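Local coordinates for ABC transporter, substrate binding protein (Polyamine) (Agrobacterium tumefaciens, PDB 4EUO) that binds gamma-aminobutyric acid selectively in the periplasm, probably as the solute-binding component of an ABC transporter, at residues I177-A190 against E193-L207. Sequence-based numbering, arbitrary orientation.
Sequences IWWSGGAQSQQLIA and EAPFGSVWNGRMTAL. With ABU (gamma-amino-butanoic acid), chain E.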
ATOM      1  N   ILE A 177      14.190  10.213  -7.891  1.00 11.22           N
ATOM      2  CA  ILE A 177      13.752  11.090  -6.819  1.00  9.88           C
ATOM      3  C   ILE A 177      12.806  10.168  -6.001  1.00 11.80           C
ATOM      4  O   ILE A 177      11.835   9.620  -6.563  1.00 11.19           O
ATOM      5  CB  ILE A 177      13.008  12.348  -7.289  1.00 11.81           C
ATOM      6  CG1 ILE A 177      13.936  13.242  -8.127  1.00 12.28           C
ATOM      7  CG2 ILE A 177      12.469  13.129  -6.049  1.00 12.28           C
ATOM      8  CD1 ILE A 177      13.277  14.466  -8.669  1.00 12.68           C
ATOM      9  N   TRP A 178      13.081   9.982  -4.727  1.00 10.54           N
ATOM     10  CA  TRP A 178      12.304   9.061  -3.912  1.00  9.78           C
ATOM     11  C   TRP A 178      11.044   9.695  -3.383  1.00 11.00           C
ATOM     12  O   TRP A 178      11.044  10.892  -3.086  1.00 11.53           O
ATOM     13  CB  TRP A 178      13.161   8.596  -2.726  1.00 10.46           C
ATOM     14  CG  TRP A 178      14.447   7.966  -3.154  1.00 10.10           C
ATOM     15  CD1 TRP A 178      15.687   8.563  -3.194  1.00 12.45           C
ATOM     16  CD2 TRP A 178      14.632   6.617  -3.574  1.00  9.66           C
ATOM     17  NE1 TRP A 178      16.627   7.658  -3.626  1.00 12.22           N
ATOM     18  CE2 TRP A 178      16.003   6.453  -3.880  1.00 11.59           C
ATOM     19  CE3 TRP A 178      13.756   5.518  -3.758  1.00 10.37           C
ATOM     20  CZ2 TRP A 178      16.523   5.236  -4.335  1.00 11.84           C
ATOM     21  CZ3 TRP A 178      14.279   4.318  -4.199  1.00 11.30           C
ATOM     22  CH2 TRP A 178      15.646   4.186  -4.490  1.00 12.26           C
ATOM     23  N   TRP A 179       9.956   8.901  -3.285  1.00  9.58           N
ATOM     24  CA  TRP A 179       8.739   9.392  -2.621  1.00  9.06           C
ATOM     25  C   TRP A 179       8.626   8.711  -1.271  1.00  9.26           C
ATOM     26  O   TRP A 179       8.715   7.483  -1.144  1.00  9.41           O
ATOM     27  CB  TRP A 179       7.438   9.270  -3.462  1.00  8.59           C
ATOM     28  CG  TRP A 179       7.079   7.926  -4.033  1.00  8.43           C
ATOM     29  CD1 TRP A 179       7.403   7.455  -5.269  1.00 10.21           C
ATOM     30  CD2 TRP A 179       6.227   6.940  -3.438  1.00  7.97           C
ATOM     31  NE1 TRP A 179       6.815   6.230  -5.487  1.00  9.59           N
ATOM     32  CE2 TRP A 179       6.100   5.882  -4.370  1.00  9.59           C
ATOM     33  CE3 TRP A 179       5.537   6.855  -2.222  1.00  8.66           C
ATOM     34  CZ2 TRP A 179       5.288   4.772  -4.139  1.00  9.00           C
ATOM     35  CZ3 TRP A 179       4.723   5.756  -1.999  1.00  8.88           C
ATOM     36  CH2 TRP A 179       4.634   4.713  -2.934  1.00  9.17           C
ATOM     37  N   SER A 180       8.442   9.556  -0.232  1.00  9.30           N
ATOM     38  CA  SER A 180       8.326   9.065   1.146  1.00 10.05           C
ATOM     39  C   SER A 180       6.923   8.662   1.509  1.00 10.17           C
ATOM     40  O   SER A 180       6.734   7.951   2.496  1.00 12.31           O
ATOM     41  CB  SER A 180       8.759  10.153   2.119  1.00 12.63           C
ATOM     42  OG  SER A 180      10.140  10.400   1.946  1.00 17.92           O
ATOM     43  N   GLY A 181       5.954   9.182   0.798  1.00  8.88           N
ATOM     44  CA  GLY A 181       4.561   8.901   1.093  1.00 10.25           C
ATOM     45  C   GLY A 181       3.707   9.231  -0.094  1.00  9.46           C
ATOM     46  O   GLY A 181       4.189   9.725  -1.118  1.00  9.87           O
ATOM     47  N   GLY A 182       2.418   8.979   0.054  1.00  9.88           N
ATOM     48  CA  GLY A 182       1.496   9.096  -1.063  1.00 10.43           C
ATOM     49  C   GLY A 182       1.384  10.476  -1.662  1.00 10.69           C
ATOM     50  O   GLY A 182       1.472  10.639  -2.874  1.00  9.87           O
ATOM     51  N   ALA A 183       1.231  11.491  -0.798  1.00 10.69           N
ATOM     52  CA  ALA A 183       1.092  12.857  -1.310  1.00  9.18           C
ATOM     53  C   ALA A 183       2.353  13.325  -2.033  1.00 10.08           C
ATOM     54  O   ALA A 183       2.254  13.991  -3.066  1.00 10.56           O
ATOM     55  CB  ALA A 183       0.731  13.810  -0.187  1.00 11.14           C
ATOM     56  N   GLN A 184       3.538  12.920  -1.539  1.00  9.37           N
ATOM     57  CA  GLN A 184       4.768  13.270  -2.245  1.00 10.12           C
ATOM     58  C   GLN A 184       4.826  12.590  -3.602  1.00 11.44           C
ATOM     59  O   GLN A 184       5.270  13.230  -4.571  1.00 11.23           O
ATOM     60  CB  GLN A 184       6.000  12.927  -1.429  1.00 11.15           C
ATOM     61  CG  GLN A 184       7.280  13.274  -2.174  1.00 13.70           C
ATOM     62  CD  GLN A 184       8.454  13.271  -1.273  1.00 13.82           C
ATOM     63  OE1 GLN A 184       8.654  12.381  -0.458  1.00 12.58           O
ATOM     64  NE2 GLN A 184       9.336  14.245  -1.484  1.00 20.27           N
ATOM     65  N   SER A 185       4.349  11.311  -3.721  1.00  9.82           N
ATOM     66  CA  SER A 185       4.343  10.711  -5.049  1.00  9.48           C
ATOM     67  C   SER A 185       3.444  11.471  -5.993  1.00 10.45           C
ATOM     68  O   SER A 185       3.788  11.659  -7.170  1.00 10.84           O
ATOM     69  CB  SER A 185       3.946   9.241  -4.997  1.00 10.75           C
ATOM     70  OG  SER A 185       2.556   9.045  -4.769  1.00  9.58           O
ATOM     71  N   GLN A 186       2.303  11.948  -5.466  1.00  9.88           N
ATOM     72  CA  GLN A 186       1.378  12.717  -6.283  1.00  9.64           C
ATOM     73  C   GLN A 186       1.983  14.058  -6.703  1.00 11.58           C
ATOM     74  O   GLN A 186       1.860  14.448  -7.863  1.00 11.09           O
ATOM     75  CB  GLN A 186       0.086  12.930  -5.495  1.00 10.25           C
ATOM     76  CG  GLN A 186      -0.710  11.611  -5.331  1.00  9.27           C
ATOM     77  CD  GLN A 186      -1.794  11.762  -4.328  1.00  9.29           C
ATOM     78  OE1 GLN A 186      -1.566  12.121  -3.137  1.00  9.79           O
ATOM     79  NE2 GLN A 186      -3.018  11.403  -4.717  1.00  9.55           N
ATOM     80  N   GLN A 187       2.681  14.730  -5.775  1.00 10.54           N
ATOM     81  CA  GLN A 187       3.339  16.010  -6.113  1.00 10.52           C
ATOM     82  C   GLN A 187       4.396  15.791  -7.185  1.00 12.63           C
ATOM     83  O   GLN A 187       4.465  16.586  -8.120  1.00 13.28           O
ATOM     84  CB  GLN A 187       3.996  16.562  -4.837  1.00 11.64           C
ATOM     85  CG  GLN A 187       4.766  17.896  -5.020  1.00 15.85           C
ATOM     86  CD  GLN A 187       6.244  17.617  -5.372  1.00 32.94           C
ATOM     87  OE1 GLN A 187       6.753  18.054  -6.408  1.00 33.68           O
ATOM     88  NE2 GLN A 187       6.963  16.834  -4.561  1.00 26.09           N
ATOM     89  N   LEU A 188       5.243  14.771  -7.034  1.00 11.31           N
ATOM     90  CA  LEU A 188       6.305  14.535  -7.987  1.00 10.85           C
ATOM     91  C   LEU A 188       5.785  14.283  -9.385  1.00 12.49           C
ATOM     92  O   LEU A 188       6.322  14.862 -10.346  1.00 12.72           O
ATOM     93  CB  LEU A 188       7.203  13.391  -7.518  1.00 10.59           C
ATOM     94  CG  LEU A 188       8.080  13.729  -6.327  1.00 12.12           C
ATOM     95  CD1 LEU A 188       8.726  12.485  -5.754  1.00 11.82           C
ATOM     96  CD2 LEU A 188       9.144  14.778  -6.687  1.00 13.23           C
ATOM     97  N   ILE A 189       4.736  13.457  -9.531  1.00 10.63           N
ATOM     98  CA  ILE A 189       4.155  13.182 -10.831  1.00 10.65           C
ATOM     99  C   ILE A 189       3.475  14.456 -11.358  1.00 13.46           C
ATOM    100  O   ILE A 189       3.765  14.882 -12.490  1.00 14.13           O
ATOM    101  CB  ILE A 189       3.135  12.000 -10.754  1.00 11.41           C
ATOM    102  CG1 ILE A 189       3.785  10.668 -10.283  1.00 10.56           C
ATOM    103  CG2 ILE A 189       2.380  11.870 -12.081  1.00 13.30           C
ATOM    104  CD1 ILE A 189       4.793  10.077 -11.290  1.00 12.91           C
ATOM    105  N   ALA A 190       2.557  15.051 -10.570  1.00 12.48           N
ATOM    106  CA  ALA A 190       1.777  16.185 -11.058  1.00 12.51           C
ATOM    107  C   ALA A 190       2.631  17.404 -11.432  1.00 13.29           C
ATOM    108  O   ALA A 190       2.289  18.094 -12.403  1.00 16.09           O
ATOM    109  CB  ALA A 190       0.699  16.572 -10.040  1.00 13.40           C
ATOM    110  N   GLU A 193       8.246  17.081 -11.675  1.00 12.70           N
ATOM    111  CA  GLU A 193       9.584  17.034 -11.098  1.00 13.42           C
ATOM    112  C   GLU A 193      10.146  15.613 -11.341  1.00 13.22           C
ATOM    113  O   GLU A 193      11.324  15.437 -11.582  1.00 13.79           O
ATOM    114  CB  GLU A 193       9.526  17.364  -9.604  1.00 14.91           C
ATOM    115  CG  GLU A 193      10.846  17.538  -8.893  1.00 21.34           C
ATOM    116  CD  GLU A 193      10.663  17.988  -7.453  1.00 22.32           C
ATOM    117  OE1 GLU A 193       9.584  18.533  -7.118  1.00 21.52           O
ATOM    118  OE2 GLU A 193      11.582  17.737  -6.646  1.00 30.24           O
ATOM    119  N   ALA A 194       9.284  14.583 -11.236  1.00 12.27           N
ATOM    120  CA  ALA A 194       9.602  13.200 -11.636  1.00 11.79           C
ATOM    121  C   ALA A 194       8.345  12.739 -12.301  1.00 12.87           C
ATOM    122  O   ALA A 194       7.403  12.281 -11.656  1.00 12.45           O
ATOM    123  CB  ALA A 194       9.957  12.336 -10.448  1.00 12.49           C
ATOM    124  N   PRO A 195       8.250  12.975 -13.620  1.00 10.81           N
ATOM    125  CA  PRO A 195       6.967  12.811 -14.306  1.00 11.02           C
ATOM    126  C   PRO A 195       6.457  11.400 -14.503  1.00 12.05           C
ATOM    127  O   PRO A 195       5.330  11.204 -14.951  1.00 12.38           O
ATOM    128  CB  PRO A 195       7.187  13.522 -15.642  1.00 13.28           C
ATOM    129  CG  PRO A 195       8.652  13.335 -15.887  1.00 15.87           C
ATOM    130  CD  PRO A 195       9.281  13.522 -14.520  1.00 12.21           C
ATOM    131  N   PHE A 196       7.265  10.411 -14.141  1.00 10.41           N
ATOM    132  CA  PHE A 196       6.808   9.032 -14.178  1.00  9.85           C
ATOM    133  C   PHE A 196       7.514   8.249 -13.094  1.00 11.25           C
ATOM    134  O   PHE A 196       8.562   8.661 -12.602  1.00 10.39           O
ATOM    135  CB  PHE A 196       6.917   8.379 -15.580  1.00 11.26           C
ATOM    136  CG  PHE A 196       8.185   8.697 -16.340  1.00 11.04           C
ATOM    137  CD1 PHE A 196       9.415   8.220 -15.910  1.00 14.45           C
ATOM    138  CD2 PHE A 196       8.147   9.478 -17.491  1.00 12.79           C
ATOM    139  CE1 PHE A 196      10.593   8.523 -16.610  1.00 15.23           C
ATOM    140  CE2 PHE A 196       9.327   9.751 -18.208  1.00 14.97           C
ATOM    141  CZ  PHE A 196      10.533   9.273 -17.764  1.00 14.03           C
ATOM    142  N   GLY A 197       6.906   7.149 -12.693  1.00  9.82           N
ATOM    143  CA  GLY A 197       7.488   6.326 -11.661  1.00  9.41           C
ATOM    144  C   GLY A 197       6.554   5.234 -11.239  1.00  9.46           C
ATOM    145  O   GLY A 197       5.451   5.096 -11.783  1.00  9.80           O
ATOM    146  N   SER A 198       7.023   4.474 -10.260  1.00  8.81           N
ATOM    147  CA  SER A 198       6.252   3.363  -9.682  1.00  8.22           C
ATOM    148  C   SER A 198       5.502   3.883  -8.465  1.00  9.40           C
ATOM    149  O   SER A 198       6.136   4.280  -7.484  1.00  8.75           O
ATOM    150  CB  SER A 198       7.175   2.239  -9.280  1.00  9.49           C
ATOM    151  OG  SER A 198       6.363   1.248  -8.662  1.00 10.11           O
ATOM    152  N   VAL A 199       4.184   3.924  -8.538  1.00  7.98           N
ATOM    153  CA  VAL A 199       3.363   4.569  -7.528  1.00  8.27           C
ATOM    154  C   VAL A 199       2.183   3.704  -7.139  1.00  9.46           C
ATOM    155  O   VAL A 199       1.786   2.789  -7.874  1.00  9.16           O
ATOM    156  CB  VAL A 199       2.834   5.946  -8.062  1.00 10.09           C
ATOM    157  CG1 VAL A 199       4.007   6.898  -8.339  1.00 10.67           C
ATOM    158  CG2 VAL A 199       2.028   5.753  -9.344  1.00 10.84           C
ATOM    159  N   TRP A 200       1.572   4.011  -5.987  1.00  8.56           N
ATOM    160  CA  TRP A 200       0.373   3.322  -5.538  1.00  8.52           C
ATOM    161  C   TRP A 200      -0.750   3.686  -6.494  1.00  9.47           C
ATOM    162  O   TRP A 200      -0.977   4.880  -6.753  1.00  9.11           O
ATOM    163  CB  TRP A 200       0.027   3.748  -4.111  1.00  8.00           C
ATOM    164  CG  TRP A 200       0.991   3.327  -3.054  1.00  7.58           C
ATOM    165  CD1 TRP A 200       1.653   2.141  -2.971  1.00  9.26           C
ATOM    166  CD2 TRP A 200       1.303   4.048  -1.856  1.00  7.21           C
ATOM    167  NE1 TRP A 200       2.389   2.081  -1.794  1.00  8.74           N
ATOM    168  CE2 TRP A 200       2.174   3.237  -1.085  1.00  8.24           C
ATOM    169  CE3 TRP A 200       0.928   5.303  -1.353  1.00  8.16           C
ATOM    170  CZ2 TRP A 200       2.691   3.651   0.151  1.00  8.03           C
ATOM    171  CZ3 TRP A 200       1.391   5.690  -0.101  1.00  8.91           C
ATOM    172  CH2 TRP A 200       2.285   4.880   0.623  1.00  8.63           C
ATOM    173  N   ASN A 201      -1.500   2.683  -7.002  1.00  8.71           N
ATOM    174  CA  ASN A 201      -2.463   2.980  -8.057  1.00  8.97           C
ATOM    175  C   ASN A 201      -3.526   3.990  -7.668  1.00  9.20           C
ATOM    176  O   ASN A 201      -3.902   4.851  -8.481  1.00  9.05           O
ATOM    177  CB  ASN A 201      -3.073   1.696  -8.614  1.00  8.60           C
ATOM    178  CG  ASN A 201      -4.060   1.038  -7.675  1.00  8.55           C
ATOM    179  OD1 ASN A 201      -3.678   0.333  -6.722  1.00  9.43           O
ATOM    180  ND2 ASN A 201      -5.351   1.301  -7.896  1.00  9.35           N
ATOM    181  N   GLY A 202      -4.014   3.899  -6.450  1.00  8.49           N
ATOM    182  CA  GLY A 202      -5.079   4.767  -5.991  1.00  9.51           C
ATOM    183  C   GLY A 202      -4.644   6.216  -5.911  1.00 10.00           C
ATOM    184  O   GLY A 202      -5.483   7.120  -6.026  1.00 10.14           O
ATOM    185  N   ARG A 203      -3.340   6.482  -5.778  1.00  8.69           N
ATOM    186  CA  ARG A 203      -2.878   7.873  -5.759  1.00  8.49           C
ATOM    187  C   ARG A 203      -3.044   8.507  -7.138  1.00 10.14           C
ATOM    188  O   ARG A 203      -3.277   9.721  -7.220  1.00  9.91           O
ATOM    189  CB  ARG A 203      -1.435   7.931  -5.306  1.00  8.55           C
ATOM    190  CG  ARG A 203      -1.259   7.498  -3.856  1.00  8.98           C
ATOM    191  CD  ARG A 203      -1.756   8.584  -2.898  1.00  9.11           C
ATOM    192  NE  ARG A 203      -1.832   8.065  -1.527  1.00  8.95           N
ATOM    193  CZ  ARG A 203      -1.949   8.833  -0.450  1.00  8.79           C
ATOM    194  NH1 ARG A 203      -1.953  10.153  -0.568  1.00  8.52           N
ATOM    195  NH2 ARG A 203      -1.980   8.291   0.762  1.00  8.74           N
ATOM    196  N   MET A 204      -2.975   7.697  -8.208  1.00  8.56           N
ATOM    197  CA  MET A 204      -3.215   8.197  -9.565  1.00  9.31           C
ATOM    198  C   MET A 204      -4.720   8.393  -9.772  1.00 11.16           C
ATOM    199  O   MET A 204      -5.117   9.423 -10.337  1.00 11.63           O
ATOM    200  CB  MET A 204      -2.641   7.231 -10.601  1.00 10.47           C
ATOM    201  CG  MET A 204      -1.127   7.044 -10.500  1.00 11.78           C
ATOM    202  SD  MET A 204      -0.157   8.574 -10.645  1.00 12.72           S
ATOM    203  CE  MET A 204       0.146   9.005  -8.868  1.00 13.24           C
ATOM    204  N   THR A 205      -5.560   7.477  -9.260  1.00  9.58           N
ATOM    205  CA  THR A 205      -7.011   7.661  -9.308  1.00  9.42           C
ATOM    206  C   THR A 205      -7.357   8.987  -8.624  1.00 11.39           C
ATOM    207  O   THR A 205      -8.162   9.769  -9.163  1.00 11.82           O
ATOM    208  CB  THR A 205      -7.707   6.520  -8.575  1.00 10.57           C
ATOM    209  OG1 THR A 205      -7.428   5.325  -9.309  1.00 12.54           O
ATOM    210  CG2 THR A 205      -9.216   6.718  -8.474  1.00 12.95           C
ATOM    211  N   ALA A 206      -6.759   9.277  -7.455  1.00  9.95           N
ATOM    212  CA  ALA A 206      -7.084  10.530  -6.745  1.00  9.65           C
ATOM    213  C   ALA A 206      -6.656  11.749  -7.505  1.00 11.75           C
ATOM    214  O   ALA A 206      -7.398  12.746  -7.523  1.00 11.16           O
ATOM    215  CB  ALA A 206      -6.474  10.505  -5.370  1.00 10.49           C
ATOM    216  N   LEU A 207      -5.491  11.715  -8.149  1.00  9.43           N
ATOM    217  CA  LEU A 207      -5.057  12.847  -8.958  1.00 10.70           C
ATOM    218  C   LEU A 207      -6.071  13.101 -10.065  1.00 13.44           C
ATOM    219  O   LEU A 207      -6.489  14.248 -10.263  1.00 13.25           O
ATOM    220  CB  LEU A 207      -3.695  12.600  -9.590  1.00 10.70           C
ATOM    221  CG  LEU A 207      -2.492  12.928  -8.726  1.00 13.35           C
ATOM    222  CD1 LEU A 207      -1.203  12.505  -9.416  1.00 13.44           C
ATOM    223  CD2 LEU A 207      -2.425  14.441  -8.356  1.00 12.67           C
TER
HETATM  224  N   ABU E 404       0.623   0.947   1.615  1.00 15.93           N
HETATM  225  CD  ABU E 404      -0.255   1.457   0.554  1.00 11.32           C
HETATM  226  CB  ABU E 404      -0.744   2.852   0.857  1.00 11.35           C
HETATM  227  CG  ABU E 404      -1.651   3.306  -0.235  1.00 11.20           C
HETATM  228  C   ABU E 404      -2.120   4.743  -0.143  1.00  9.76           C
HETATM  229  O   ABU E 404      -2.613   5.300  -1.246  1.00  9.30           O
HETATM  230  OXT ABU E 404      -1.946   5.485   0.924  1.00  9.40           O
HETATM  231  O   HOH W   1      -0.482  11.068   1.801  1.00 12.03           O
HETATM  232  O   HOH W   2       2.223   6.323  -4.413  1.00  9.70           O
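In the GABA pocket of this class D periplasmic binding protein, W200 and R203 meet the ligand, and W179, G182 and Q186 back them within a beta-alpha-beta crossover: strand 176-179, helix 182-190 and strand 196-200 succeed one another, the two strands running nearly parallel with strand 132-135 between them. The W200 ring is sandwiched, ligand CB over the centre of one face and W179 CH2 over the other. The W179-W200 pair is edge-to-face, with planes at 77° and W179 CH2 3.4 Å from W200 CE2. W179 is itself held by a bond in which its NE1 donates to the backbone O of S198 (2.9 Å), which lies near the plane of the indole.

R203 packs as a knob among G182, A183, S185 and Q186. With CG anti to its carbonyl carbon (chi1 -66°) and a bend at chi2, its guanidinium lies flat over G182 CA, 3.5 Å from R203 CZ, while the two oxygens of the ligand carboxylate take separate bonds: R203 NE to O and R203 NH2 to OXT, the latter nearly straight. NH2 is also bonded to the backbone O of G9, in the other lobe.

Q186 serves as a second-shell clamp. Its amide stands 81° from the guanidinium plane, and its OE1 accepts from R203 NH1 at 3.3 Å, the donor approaching from above the amide. At the distal end of helix 182-190, I189 CD1 abuts A194 O and F196 CA, and A194 N bonds L188 O (3.1 Å). The clamp closes through Q186 NE2, which reaches an in-plane lone pair of R203 O at 3.0 Å.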